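Local coordinates for protein galactan 1,3-beta-galactosidase (Phanerochaete chrysosporium, PDB 7BYS) that probably releases galactose from the ends of beta-1,3-galactan chains as a family 43 glycoside hydrolase that also carries a calcium-containing carbohydrate-binding module, at residues A22-V27 and F245-G250; T30-G35 and C50-D55; D134-S139 and S156-N161; P233-T238 and G389-S394. All coordinates share one frame; numbering follows the deposited sequence. Where two conformers were deposited one is given.

Interaction 1 (A22-V27 and F245-G250)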
loop_
_atom_site.group_PDB
_atom_site.type_symbol
_atom_site.label_atom_id
_atom_site.label_comp_id
_atom_site.label_asym_id
_atom_site.label_seq_id
_atom_site.Cartn_x
_atom_site.Cartn_y
_atom_site.Cartn_z
ATOM N N ALA A 22 -1.656 -2.615 6.673
ATOM C CA ALA A 22 -0.517 -2.539 7.592
ATOM C C ALA A 22 -0.792 -1.707 8.835
ATOM O O ALA A 22 -1.370 -0.619 8.766
ATOM C CB ALA A 22 0.655 -1.879 6.864
ATOM N N GLY A 23 -0.293 -2.200 9.962
ATOM C CA GLY A 23 -0.050 -1.391 11.141
ATOM C C GLY A 23 1.396 -1.566 11.564
ATOM O O GLY A 23 1.888 -2.701 11.661
ATOM N N ILE A 24 2.114 -0.465 11.788
ATOM C CA ILE A 24 3.522 -0.508 12.177
ATOM C C ILE A 24 3.648 -0.109 13.640
ATOM O O ILE A 24 2.944 0.789 14.115
ATOM C CB ILE A 24 4.396 0.401 11.289
ATOM C CG1 ILE A 24 4.152 0.104 9.810
ATOM C CG2 ILE A 24 5.872 0.213 11.640
ATOM C CD1 ILE A 24 4.613 -1.283 9.349
ATOM N N LEU A 25 4.558 -0.776 14.348
ATOM C CA LEU A 25 4.899 -0.473 15.733
ATOM C C LEU A 25 6.414 -0.457 15.838
ATOM O O LEU A 25 7.089 -1.325 15.283
ATOM C CB LEU A 25 4.338 -1.566 16.674
ATOM C CG LEU A 25 4.883 -1.665 18.110
ATOM C CD1 LEU A 25 4.356 -0.551 18.995
ATOM C CD2 LEU A 25 4.551 -3.027 18.713
ATOM N N GLN A 26 6.957 0.529 16.544
ATOM C CA GLN A 26 8.387 0.564 16.809
ATOM C C GLN A 26 8.615 0.350 18.298
ATOM O O GLN A 26 8.012 1.039 19.126
ATOM C CB GLN A 26 9.022 1.882 16.354
ATOM C CG GLN A 26 10.543 1.871 16.461
ATOM C CD GLN A 26 11.191 3.211 16.132
ATOM O OE1 GLN A 26 10.551 4.114 15.598
ATOM N NE2 GLN A 26 12.468 3.337 16.454
ATOM N N VAL A 27 9.467 -0.620 18.629
ATOM C CA VAL A 27 9.884 -0.885 20.003
ATOM C C VAL A 27 11.401 -0.811 20.018
ATOM O O VAL A 27 12.080 -1.680 19.457
ATOM C CB VAL A 27 9.399 -2.252 20.507
ATOM C CG1 VAL A 27 9.798 -2.454 21.980
ATOM C CG2 VAL A 27 7.899 -2.402 20.310
ATOM N N PHE A 245 -0.910 2.864 6.196
ATOM C CA PHE A 245 -0.163 3.356 7.347
ATOM C C PHE A 245 0.791 4.440 6.879
ATOM O O PHE A 245 1.370 4.336 5.791
ATOM C CB PHE A 245 0.626 2.242 8.059
ATOM C CG PHE A 245 0.960 2.579 9.488
ATOM C CD1 PHE A 245 0.043 2.342 10.512
ATOM C CD2 PHE A 245 2.173 3.183 9.802
ATOM C CE1 PHE A 245 0.339 2.684 11.827
ATOM C CE2 PHE A 245 2.471 3.528 11.114
ATOM C CZ PHE A 245 1.558 3.277 12.121
ATOM N N ASP A 246 0.973 5.459 7.710
ATOM C CA ASP A 246 1.806 6.606 7.359
ATOM C C ASP A 246 2.865 6.731 8.445
ATOM O O ASP A 246 2.567 7.155 9.567
ATOM C CB ASP A 246 0.919 7.830 7.221
ATOM C CG ASP A 246 -0.260 7.547 6.341
ATOM O OD1 ASP A 246 -0.014 7.215 5.147
ATOM O OD2 ASP A 246 -1.403 7.570 6.843
ATOM N N LEU A 247 4.093 6.305 8.122
ATOM C CA LEU A 247 5.151 6.166 9.120
ATOM C C LEU A 247 6.038 7.400 9.109
ATOM O O LEU A 247 6.484 7.815 8.036
ATOM C CB LEU A 247 5.996 4.939 8.789
ATOM C CG LEU A 247 7.012 4.589 9.874
ATOM C CD1 LEU A 247 6.332 3.959 11.071
ATOM C CD2 LEU A 247 8.079 3.643 9.315
ATOM N N PRO A 248 6.343 8.018 10.249
ATOM C CA PRO A 248 7.290 9.141 10.225
ATOM C C PRO A 248 8.675 8.685 9.785
ATOM O O PRO A 248 9.095 7.560 10.049
ATOM C CB PRO A 248 7.301 9.644 11.676
ATOM C CG PRO A 248 6.654 8.600 12.479
ATOM C CD PRO A 248 5.797 7.752 11.589
ATOM N N LEU A 249 9.374 9.567 9.068
ATOM C CA LEU A 249 10.718 9.258 8.563
ATOM C C LEU A 249 11.480 10.585 8.497
ATOM O O LEU A 249 11.407 11.298 7.497
ATOM C CB LEU A 249 10.669 8.586 7.195
ATOM C CG LEU A 249 12.037 8.253 6.580
ATOM C CD1 LEU A 249 12.637 7.047 7.254
ATOM C CD2 LEU A 249 11.938 8.030 5.078
ATOM N N GLY A 250 12.181 10.920 9.586
ATOM C CA GLY A 250 12.909 12.182 9.611
ATOM C C GLY A 250 11.950 13.341 9.457
ATOM O O GLY A 250 10.897 13.391 10.100
#
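Ala22 starts the contact with its CB directed at strand 245-249, where it meets Phe245 CB at 4.3 Å. Its carbonyl oxygen lies near the same methylene, Ala22 O to Phe245 CB 3.6 Å, and is also hydrogen-bonded to Lys84 NZ. Gly23 comes next and presents only backbone to the phenyl ring: Gly23 CA sits 3.8 Å from Phe245 CD1, in an oblique approach. At Ile24 the chain passes over one face of that ring, with the peptide nitrogen above its centre and Ile24 O 3.5 Å from Phe245 CZ. The side chain continues across the same aromatic group. Ile24 CB makes a CH-pi contact, 4.1 Å from the centroid of the Phe245 ring and 27° off its normal, while CG1 packs on Phe245 CD2.

These two strands belong to different four-stranded antiparallel sheets, in keeping with the five-bladed beta-propeller of family 43, and each is an edge strand of its sheet, the first of its blade. Their axes run 24° apart and 7.2 Å at closest approach, too far for backbone pairing, so Phe245 and its neighbours fill the interval. With CG1 beside the backbone N (chi1 -52°), Ile24 sends CG2 the other way, to Leu247 CD1 at 3.8 Å, the two side chains crossing at about a right angle. Met256 touches both Ile24 and Leu247. Beyond them Leu25 turns its side chain away, onto Pro118 and Tyr94.

Interaction 2 (T30-G35 and C50-D55)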
loop_
_atom_site.group_PDB
_atom_site.type_symbol
_atom_site.label_atom_id
_atom_site.label_comp_id
_atom_site.label_asym_id
_atom_site.label_seq_id
_atom_site.Cartn_x
_atom_site.Cartn_y
_atom_site.Cartn_z
ATOM N N THR A 30 13.588 -1.905 16.881
ATOM C CA THR A 30 12.944 -2.956 16.102
ATOM C C THR A 30 11.575 -2.490 15.628
ATOM O O THR A 30 10.803 -1.907 16.391
ATOM C CB THR A 30 12.784 -4.238 16.928
ATOM O OG1 THR A 30 14.071 -4.677 17.378
ATOM C CG2 THR A 30 12.163 -5.351 16.088
ATOM N N PHE A 31 11.283 -2.745 14.359
ATOM C CA PHE A 31 9.991 -2.423 13.778
ATOM C C PHE A 31 9.165 -3.693 13.630
ATOM O O PHE A 31 9.700 -4.759 13.295
ATOM C CB PHE A 31 10.154 -1.724 12.424
ATOM C CG PHE A 31 10.683 -0.319 12.542
ATOM C CD1 PHE A 31 12.044 -0.090 12.623
ATOM C CD2 PHE A 31 9.816 0.763 12.628
ATOM C CE1 PHE A 31 12.538 1.201 12.748
ATOM C CE2 PHE A 31 10.303 2.061 12.751
ATOM C CZ PHE A 31 11.656 2.275 12.821
ATOM N N TYR A 32 7.863 -3.564 13.882
ATOM C CA TYR A 32 6.892 -4.648 13.821
ATOM C C TYR A 32 5.831 -4.270 12.803
ATOM O O TYR A 32 5.233 -3.194 12.896
ATOM C CB TYR A 32 6.254 -4.900 15.200
ATOM C CG TYR A 32 7.255 -5.388 16.209
ATOM C CD1 TYR A 32 8.131 -4.502 16.838
ATOM C CD2 TYR A 32 7.351 -6.738 16.512
ATOM C CE1 TYR A 32 9.081 -4.961 17.748
ATOM C CE2 TYR A 32 8.297 -7.197 17.422
ATOM C CZ TYR A 32 9.153 -6.306 18.024
ATOM O OH TYR A 32 10.090 -6.768 18.926
ATOM N N TRP A 33 5.622 -5.139 11.827
ATOM C CA TRP A 33 4.599 -4.964 10.806
ATOM C C TRP A 33 3.514 -5.996 11.075
ATOM O O TRP A 33 3.760 -7.201 10.973
ATOM C CB TRP A 33 5.251 -5.134 9.432
ATOM C CG TRP A 33 4.336 -4.982 8.246
ATOM C CD1 TRP A 33 2.991 -4.726 8.250
ATOM C CD2 TRP A 33 4.722 -5.086 6.865
ATOM N NE1 TRP A 33 2.523 -4.670 6.952
ATOM C CE2 TRP A 33 3.563 -4.895 6.086
ATOM C CE3 TRP A 33 5.939 -5.347 6.214
ATOM C CZ2 TRP A 33 3.588 -4.930 4.687
ATOM C CZ3 TRP A 33 5.962 -5.388 4.832
ATOM C CH2 TRP A 33 4.796 -5.186 4.078
ATOM N N PHE A 34 2.334 -5.518 11.470
ATOM C CA PHE A 34 1.152 -6.342 11.648
ATOM C C PHE A 34 0.244 -6.168 10.445
ATOM O O PHE A 34 0.142 -5.077 9.889
ATOM C CB PHE A 34 0.367 -5.901 12.884
ATOM C CG PHE A 34 1.153 -5.958 14.151
ATOM C CD1 PHE A 34 1.894 -4.871 14.577
ATOM C CD2 PHE A 34 1.147 -7.102 14.921
ATOM C CE1 PHE A 34 2.632 -4.924 15.754
ATOM C CE2 PHE A 34 1.889 -7.161 16.098
ATOM C CZ PHE A 34 2.630 -6.078 16.510
ATOM N N GLY A 35 -0.439 -7.235 10.057
ATOM C CA GLY A 35 -1.351 -7.072 8.944
ATOM C C GLY A 35 -2.260 -8.265 8.804
ATOM O O GLY A 35 -2.189 -9.229 9.571
ATOM N N CYS A 50 2.707 -11.054 12.106
ATOM C CA CYS A 50 3.671 -10.223 12.808
ATOM C C CYS A 50 5.039 -10.465 12.199
ATOM O O CYS A 50 5.567 -11.580 12.299
ATOM C CB CYS A 50 3.701 -10.581 14.301
ATOM S SG CYS A 50 4.506 -9.285 15.336
ATOM N N TYR A 51 5.610 -9.426 11.595
ATOM C CA TYR A 51 6.943 -9.474 11.008
ATOM C C TYR A 51 7.817 -8.434 11.688
ATOM O O TYR A 51 7.349 -7.347 12.023
ATOM C CB TYR A 51 6.905 -9.140 9.512
ATOM C CG TYR A 51 6.110 -10.086 8.650
ATOM C CD1 TYR A 51 4.734 -10.001 8.589
ATOM C CD2 TYR A 51 6.752 -11.051 7.874
ATOM C CE1 TYR A 51 4.001 -10.862 7.799
ATOM C CE2 TYR A 51 6.027 -11.921 7.071
ATOM C CZ TYR A 51 4.653 -11.824 7.035
ATOM O OH TYR A 51 3.884 -12.660 6.251
ATOM N N THR A 52 9.095 -8.754 11.860
ATOM C CA THR A 52 10.022 -7.836 12.501
ATOM C C THR A 52 11.155 -7.447 11.557
ATOM O O THR A 52 11.536 -8.208 10.660
ATOM C CB THR A 52 10.601 -8.433 13.785
ATOM O OG1 THR A 52 11.422 -9.552 13.446
ATOM C CG2 THR A 52 9.498 -8.884 14.730
ATOM N N SER A 53 11.699 -6.245 11.761
ATOM C CA SER A 53 12.833 -5.788 10.972
ATOM C C SER A 53 13.522 -4.656 11.714
ATOM O O SER A 53 12.897 -3.947 12.502
ATOM C CB SER A 53 12.344 -5.269 9.614
ATOM O OG SER A 53 13.380 -4.676 8.856
ATOM N N SER A 54 14.812 -4.488 11.443
ATOM C CA SER A 54 15.537 -3.313 11.904
ATOM C C SER A 54 15.736 -2.269 10.817
ATOM O O SER A 54 16.164 -1.149 11.130
ATOM C CB SER A 54 16.895 -3.725 12.466
ATOM O OG SER A 54 17.725 -4.198 11.421
ATOM N N ASP A 55 15.425 -2.597 9.557
ATOM C CA ASP A 55 15.717 -1.717 8.435
ATOM C C ASP A 55 14.518 -1.404 7.547
ATOM O O ASP A 55 14.680 -0.661 6.573
ATOM C CB ASP A 55 16.865 -2.270 7.570
ATOM C CG ASP A 55 16.577 -3.656 6.999
ATOM O OD1 ASP A 55 15.402 -4.073 6.944
ATOM O OD2 ASP A 55 17.546 -4.334 6.589
#
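Segments 30-35 and 50-53 pair antiparallel within the hairpin of strands 30-36 and 48-53, and their side chains interlock differently on its two faces. On the face carrying Tyr32, Phe34, Cys50 and Thr52, the methyl of Thr52 is the bump: CG2, anti to its own carbonyl carbon, nestles against the Tyr32 ring 3.4 Å from Tyr32 CE2, the two side chains lying side by side. Cys50 SG, anti to its backbone N (chi1 -163°), drops between two rings. It meets the edge of Tyr32 in plane, 4.0 Å from Tyr32 CD2, and comes obliquely onto Phe34, 3.5 Å from Phe34 CE2. That sulfur is also held by its disulfide to Cys119. An alanine in place of Tyr32 removes the ring that the Thr52 methyl and the Cys50 sulfur lean on, and would probably loosen the packing beside the disulfide.

On the other face Trp33 and Tyr51 touch at their CB atoms, 4.3 Å apart; the indole then leads away to pack with Trp59, Trp272 and Tyr270, and Tyr51 OH goes to Gln18 N. Phe31 turns its ring edge to Ser53 O in plane, and Ser53 OG closes an ST turn by accepting from Asp55 N. Four backbone bonds join the strands, the straightest being Trp33 N to Tyr51 O (2.8 Å, 169°), and Phe31 N to Ser53 O is shorter at 2.7 Å. The directional bonds thus lie in the backbone ladder, while the side chains meet chiefly through carbon and sulfur and depend on fit.

Interaction 3 (D134-S139 and S156-N161)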
loop_
_atom_site.group_PDB
_atom_site.type_symbol
_atom_site.label_atom_id
_atom_site.label_comp_id
_atom_site.label_asym_id
_atom_site.label_seq_id
_atom_site.Cartn_x
_atom_site.Cartn_y
_atom_site.Cartn_z
ATOM N N ASP A 134 -21.199 3.342 14.380
ATOM C CA ASP A 134 -20.461 2.500 13.451
ATOM C C ASP A 134 -18.978 2.830 13.478
ATOM O O ASP A 134 -18.567 3.988 13.613
ATOM C CB ASP A 134 -20.912 2.777 12.016
ATOM C CG ASP A 134 -22.282 2.229 11.702
ATOM O OD1 ASP A 134 -22.900 1.567 12.571
ATOM O OD2 ASP A 134 -22.739 2.469 10.559
ATOM N N SER A 135 -18.175 1.793 13.289
ATOM C CA SER A 135 -16.763 1.955 12.962
ATOM C C SER A 135 -16.415 0.897 11.930
ATOM O O SER A 135 -16.588 -0.300 12.184
ATOM C CB SER A 135 -15.901 1.797 14.215
ATOM O OG SER A 135 -14.520 1.944 13.917
ATOM N N ARG A 136 -15.926 1.334 10.768
ATOM C CA ARG A 136 -15.479 0.399 9.744
ATOM C C ARG A 136 -13.971 0.546 9.555
ATOM O O ARG A 136 -13.221 0.173 10.459
ATOM C CB ARG A 136 -16.328 0.504 8.473
ATOM C CG ARG A 136 -17.703 -0.109 8.681
ATOM C CD ARG A 136 -18.565 -0.043 7.428
ATOM N NE ARG A 136 -19.856 -0.699 7.621
ATOM C CZ ARG A 136 -20.917 -0.124 8.179
ATOM N NH1 ARG A 136 -20.863 1.119 8.635
ATOM N NH2 ARG A 136 -22.044 -0.816 8.308
ATOM N N ASP A 137 -13.489 1.111 8.445
ATOM C CA ASP A 137 -12.050 1.357 8.351
ATOM C C ASP A 137 -11.620 2.225 9.527
ATOM O O ASP A 137 -12.303 3.190 9.888
ATOM C CB ASP A 137 -11.721 2.147 7.085
ATOM C CG ASP A 137 -11.626 1.292 5.841
ATOM O OD1 ASP A 137 -12.012 0.113 5.862
ATOM O OD2 ASP A 137 -11.191 1.842 4.818
ATOM N N GLU A 138 -10.488 1.882 10.131
ATOM C CA GLU A 138 -10.024 2.614 11.300
ATOM C C GLU A 138 -8.506 2.655 11.314
ATOM O O GLU A 138 -7.832 1.895 10.611
ATOM C CB GLU A 138 -10.569 2.027 12.617
ATOM C CG GLU A 138 -10.402 0.515 12.806
ATOM C CD GLU A 138 -8.956 0.035 12.772
ATOM O OE1 GLU A 138 -8.683 -0.907 12.016
ATOM O OE2 GLU A 138 -8.081 0.603 13.476
ATOM N N SER A 139 -7.978 3.544 12.148
ATOM C CA SER A 139 -6.591 3.462 12.562
ATOM C C SER A 139 -6.505 3.925 14.010
ATOM O O SER A 139 -7.477 4.435 14.582
ATOM C CB SER A 139 -5.691 4.277 11.627
ATOM O OG SER A 139 -4.326 4.160 11.987
ATOM N N SER A 156 -17.462 6.297 10.165
ATOM C CA SER A 156 -18.618 6.037 11.005
ATOM C C SER A 156 -19.888 6.360 10.222
ATOM O O SER A 156 -19.838 6.824 9.076
ATOM C CB SER A 156 -18.509 6.850 12.305
ATOM O OG SER A 156 -19.504 6.462 13.244
ATOM N N ASP A 157 -21.035 6.073 10.844
ATOM C CA ASP A 157 -22.358 6.399 10.301
ATOM C C ASP A 157 -22.497 5.959 8.839
ATOM O O ASP A 157 -22.665 6.767 7.923
ATOM C CB ASP A 157 -22.702 7.879 10.518
ATOM C CG ASP A 157 -22.578 8.301 11.984
ATOM O OD1 ASP A 157 -22.951 7.506 12.867
ATOM O OD2 ASP A 157 -22.083 9.411 12.257
ATOM N N ASN A 158 -22.400 4.644 8.634
ATOM C CA ASN A 158 -22.510 4.045 7.301
ATOM C C ASN A 158 -21.493 4.655 6.338
ATOM O O ASN A 158 -21.792 4.934 5.179
ATOM C CB ASN A 158 -23.938 4.128 6.751
ATOM C CG ASN A 158 -24.913 3.256 7.522
ATOM O OD1 ASN A 158 -24.522 2.276 8.158
ATOM N ND2 ASN A 158 -26.191 3.606 7.463
ATOM N N ASN A 159 -20.278 4.881 6.840
ATOM C CA ASN A 159 -19.127 5.441 6.134
ATOM C C ASN A 159 -19.259 6.929 5.815
ATOM O O ASN A 159 -18.335 7.501 5.235
ATOM C CB ASN A 159 -18.739 4.655 4.870
ATOM C CG ASN A 159 -18.044 3.334 5.186
ATOM O OD1 ASN A 159 -17.571 3.110 6.298
ATOM N ND2 ASN A 159 -17.959 2.466 4.191
ATOM N N GLN A 160 -20.353 7.584 6.203
ATOM C CA GLN A 160 -20.573 8.958 5.766
ATOM C C GLN A 160 -19.794 9.986 6.580
ATOM O O GLN A 160 -19.382 11.007 6.026
ATOM C CB GLN A 160 -22.062 9.302 5.796
ATOM C CG GLN A 160 -22.911 8.385 4.935
ATOM C CD GLN A 160 -22.359 8.272 3.528
ATOM O OE1 GLN A 160 -22.399 9.234 2.752
ATOM N NE2 GLN A 160 -21.806 7.108 3.201
ATOM N N ASN A 161 -19.581 9.750 7.871
ATOM C CA ASN A 161 -19.022 10.749 8.773
ATOM C C ASN A 161 -17.721 10.210 9.341
ATOM O O ASN A 161 -17.708 9.133 9.950
ATOM C CB ASN A 161 -19.993 11.063 9.920
ATOM C CG ASN A 161 -21.357 11.519 9.422
ATOM O OD1 ASN A 161 -21.477 12.119 8.356
ATOM N ND2 ASN A 161 -22.394 11.224 10.197
HETATM O O HOH W 1 -23.211 5.018 13.253
HETATM O O HOH W 2 -18.770 3.179 8.778
HETATM O O HOH W 3 -14.892 2.129 6.008
#
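Residues 157-160 form a type I' turn, Asn158 and Asn159 both with positive phi, which brings the loop 156-161 up against 134-137, with Ser156 and Asp134 nearest at their CA atoms. Asp134 does most of the gripping. With CG beside its backbone N (chi1 -73°), it sends OD2 to the turn, where Asn158 N donates to the anti lone pair at 2.9 Å. The same oxygen accepts from Arg136 NH1 at 3.0 Å in a salt bridge, met 59° out of the carboxylate plane, while OD1 pairs with Lys129. With two positive groups bonded to it, the carboxylate probably stays ionised. An alanine at Asp134 removes the acceptor shared by the turn amide and Arg136 and the partner of Lys129, and would probably loosen the loop.

The turn links strands 150-156 and 161-167 of one propeller blade, and Gln160 and Asn161 both face Ser156 in a classic beta bulge; the other segment runs into strand 138-142 of that blade and holds Asp137, a galactose-binding residue in this protein. Ser156 OG, anti to its backbone N, donates to a lone pair of Asp134 O at 2.7 Å.

Arg136 runs extended alongside the turn. Its CD touches Asn159 OD1 at 3.5 Å, the guanidinium and amide planes 83° apart. One water accepts from Arg136 NH1 (2.9 Å) and Asn159 N and donates to Asn159 OD1. A second joins Asp137 N to Asn159 OD1, and a third bridges Asp134 N and Asp157 OD1 (2.5 Å from the water oxygen to the latter).

Interaction 4 (P233-T238 and G389-S394)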
loop_
_atom_site.group_PDB
_atom_site.type_symbol
_atom_site.label_atom_id
_atom_site.label_comp_id
_atom_site.label_asym_id
_atom_site.label_seq_id
_atom_site.Cartn_x
_atom_site.Cartn_y
_atom_site.Cartn_z
ATOM N N PRO A 233 -1.015 12.431 -8.258
ATOM C CA PRO A 233 -1.820 12.860 -9.416
ATOM C C PRO A 233 -3.157 12.131 -9.431
ATOM O O PRO A 233 -3.207 10.908 -9.329
ATOM C CB PRO A 233 -0.949 12.462 -10.618
ATOM C CG PRO A 233 0.441 12.386 -10.068
ATOM C CD PRO A 233 0.290 11.876 -8.670
ATOM N N SER A 234 -4.252 12.891 -9.533
ATOM C CA SER A 234 -5.569 12.298 -9.314
ATOM C C SER A 234 -5.861 11.167 -10.292
ATOM O O SER A 234 -6.462 10.157 -9.907
ATOM C CB SER A 234 -6.673 13.360 -9.337
ATOM O OG SER A 234 -6.533 14.240 -10.425
ATOM N N ALA A 235 -5.438 11.304 -11.556
ATOM C CA ALA A 235 -5.775 10.283 -12.541
ATOM C C ALA A 235 -5.188 8.924 -12.176
ATOM O O ALA A 235 -5.735 7.887 -12.565
ATOM C CB ALA A 235 -5.323 10.716 -13.940
ATOM N N THR A 236 -4.087 8.905 -11.420
ATOM C CA THR A 236 -3.446 7.634 -11.094
ATOM C C THR A 236 -4.125 6.883 -9.958
ATOM O O THR A 236 -3.739 5.742 -9.693
ATOM C CB THR A 236 -1.965 7.805 -10.718
ATOM O OG1 THR A 236 -1.852 8.422 -9.432
ATOM C CG2 THR A 236 -1.200 8.619 -11.759
ATOM N N ARG A 237 -5.083 7.500 -9.265
ATOM C CA ARG A 237 -5.773 6.857 -8.149
ATOM C C ARG A 237 -4.764 6.385 -7.101
ATOM O O ARG A 237 -4.706 5.210 -6.727
ATOM C CB ARG A 237 -6.679 5.725 -8.635
ATOM C CG ARG A 237 -7.575 6.140 -9.801
ATOM C CD ARG A 237 -8.404 4.984 -10.341
ATOM N NE ARG A 237 -7.546 3.944 -10.897
ATOM C CZ ARG A 237 -7.954 2.716 -11.202
ATOM N NH1 ARG A 237 -9.219 2.351 -11.007
ATOM N NH2 ARG A 237 -7.079 1.834 -11.676
ATOM N N THR A 238 -3.960 7.347 -6.635
ATOM C CA THR A 238 -2.881 7.095 -5.679
ATOM C C THR A 238 -1.902 6.063 -6.222
ATOM O O THR A 238 -1.439 5.173 -5.504
ATOM C CB THR A 238 -3.388 6.731 -4.279
ATOM O OG1 THR A 238 -4.582 7.469 -3.996
ATOM C CG2 THR A 238 -2.358 7.121 -3.224
ATOM N N GLY A 389 -7.430 4.510 -20.778
ATOM C CA GLY A 389 -6.488 4.298 -21.858
ATOM C C GLY A 389 -5.444 5.387 -22.001
ATOM O O GLY A 389 -4.447 5.180 -22.699
ATOM N N ASN A 390 -5.646 6.531 -21.344
ATOM C CA ASN A 390 -4.687 7.628 -21.362
ATOM C C ASN A 390 -4.027 7.855 -20.005
ATOM O O ASN A 390 -3.450 8.915 -19.780
ATOM C CB ASN A 390 -5.370 8.909 -21.854
ATOM C CG ASN A 390 -4.389 9.946 -22.373
ATOM O OD1 ASN A 390 -3.381 9.615 -22.995
ATOM N ND2 ASN A 390 -4.692 11.217 -22.120
ATOM N N VAL A 391 -4.095 6.879 -19.104
ATOM C CA VAL A 391 -3.513 6.987 -17.767
ATOM C C VAL A 391 -2.448 5.908 -17.641
ATOM O O VAL A 391 -2.749 4.717 -17.783
ATOM C CB VAL A 391 -4.581 6.803 -16.679
ATOM C CG1 VAL A 391 -3.952 6.927 -15.298
ATOM C CG2 VAL A 391 -5.718 7.807 -16.869
ATOM N N VAL A 392 -1.222 6.314 -17.328
ATOM C CA VAL A 392 -0.076 5.410 -17.257
ATOM C C VAL A 392 0.286 5.185 -15.793
ATOM O O VAL A 392 0.352 6.140 -15.003
ATOM C CB VAL A 392 1.112 5.973 -18.055
ATOM C CG1 VAL A 392 2.400 5.172 -17.779
ATOM C CG2 VAL A 392 0.761 5.971 -19.539
ATOM N N ILE A 393 0.480 3.920 -15.420
ATOM C CA ILE A 393 1.132 3.552 -14.172
ATOM C C ILE A 393 2.261 2.586 -14.503
ATOM O O ILE A 393 2.429 2.189 -15.651
ATOM C CB ILE A 393 0.158 2.962 -13.133
ATOM C CG1 ILE A 393 -0.460 1.659 -13.646
ATOM C CG2 ILE A 393 -0.920 3.995 -12.728
ATOM C CD1 ILE A 393 -1.265 0.880 -12.599
ATOM N N SER A 394 3.037 2.200 -13.495
ATOM C CA SER A 394 4.148 1.287 -13.733
ATOM C C SER A 394 4.084 0.084 -12.806
ATOM O O SER A 394 3.612 0.179 -11.670
ATOM C CB SER A 394 5.505 1.994 -13.604
ATOM O OG SER A 394 5.751 2.342 -12.247
#
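The contact lies where the family 43 catalytic domain meets the C-terminal carbohydrate-binding module: a 3-10 turn at 234-236 leans on residues 391-393, where the chain leads into edge strand 392-402 of the module. Val391 is the main apolar contact on the module side. Its side chain is directed at the turn, with CG1 anti to the backbone N (chi1 -180°), and the two methyls both meet Ala235: CG1 comes 3.4 Å from Ala235 O, while CG2 meets Ala235 CB at 4.1 Å. This is van der Waals packing of methyl groups against a carbonyl and a methyl.

Further along, Thr236 and Ile393 touch loosely, Thr236 CB lying 4.4 Å from Ile393 CG2. What keeps Thr236 in place is its own turn. Its hydroxyl donates to Pro233 O at 2.8 Å, in the carbonyl plane, and the same oxygen accepts from Thr236 N at 3.0 Å, so two bonds grip one acceptor; OG1 is also bonded to Trp239 N. With its polar group thus occupied within its own domain, Thr236 offers the module its carbons. Arg237 and Thr238 then take left-handed backbone angles as the chain enters the short helix 237-240.

Arg237 makes a salt bridge with Asp385, on the module side of the contact, besides its cation-pi contact with Tyr240. Val392, pointing away from the turn, has its side chain about 4 Å from that of Asp422, a calcium ligand. The arrangement is that of a propeller docked on a beta-sandwich, the jelly-roll fold of carbohydrate-binding module families 6 and 35.

Interactions 1 to 3 lie within the family 43 propeller, whereas interaction 4 joins it to the carbohydrate-binding module. Interactions 1 and 2 share a blade: strands 22-27 and 30-36 are neighbours in one sheet, and the two contacts lie about 10 Å apart, centre to centre. Along the chain, interaction 2 and then interaction 3 are nested inside the loop that interaction 1 closes, as expected if the first and last blades meet there. Interaction 3, in another blade, sits about 22 Å from interaction 1, centre to centre. Interaction 4 crosses interaction 1 in chain order, lies on the opposite side of the chain's centre, about 26 Å away between centres, and probably helps to set the relative orientation of the two domains.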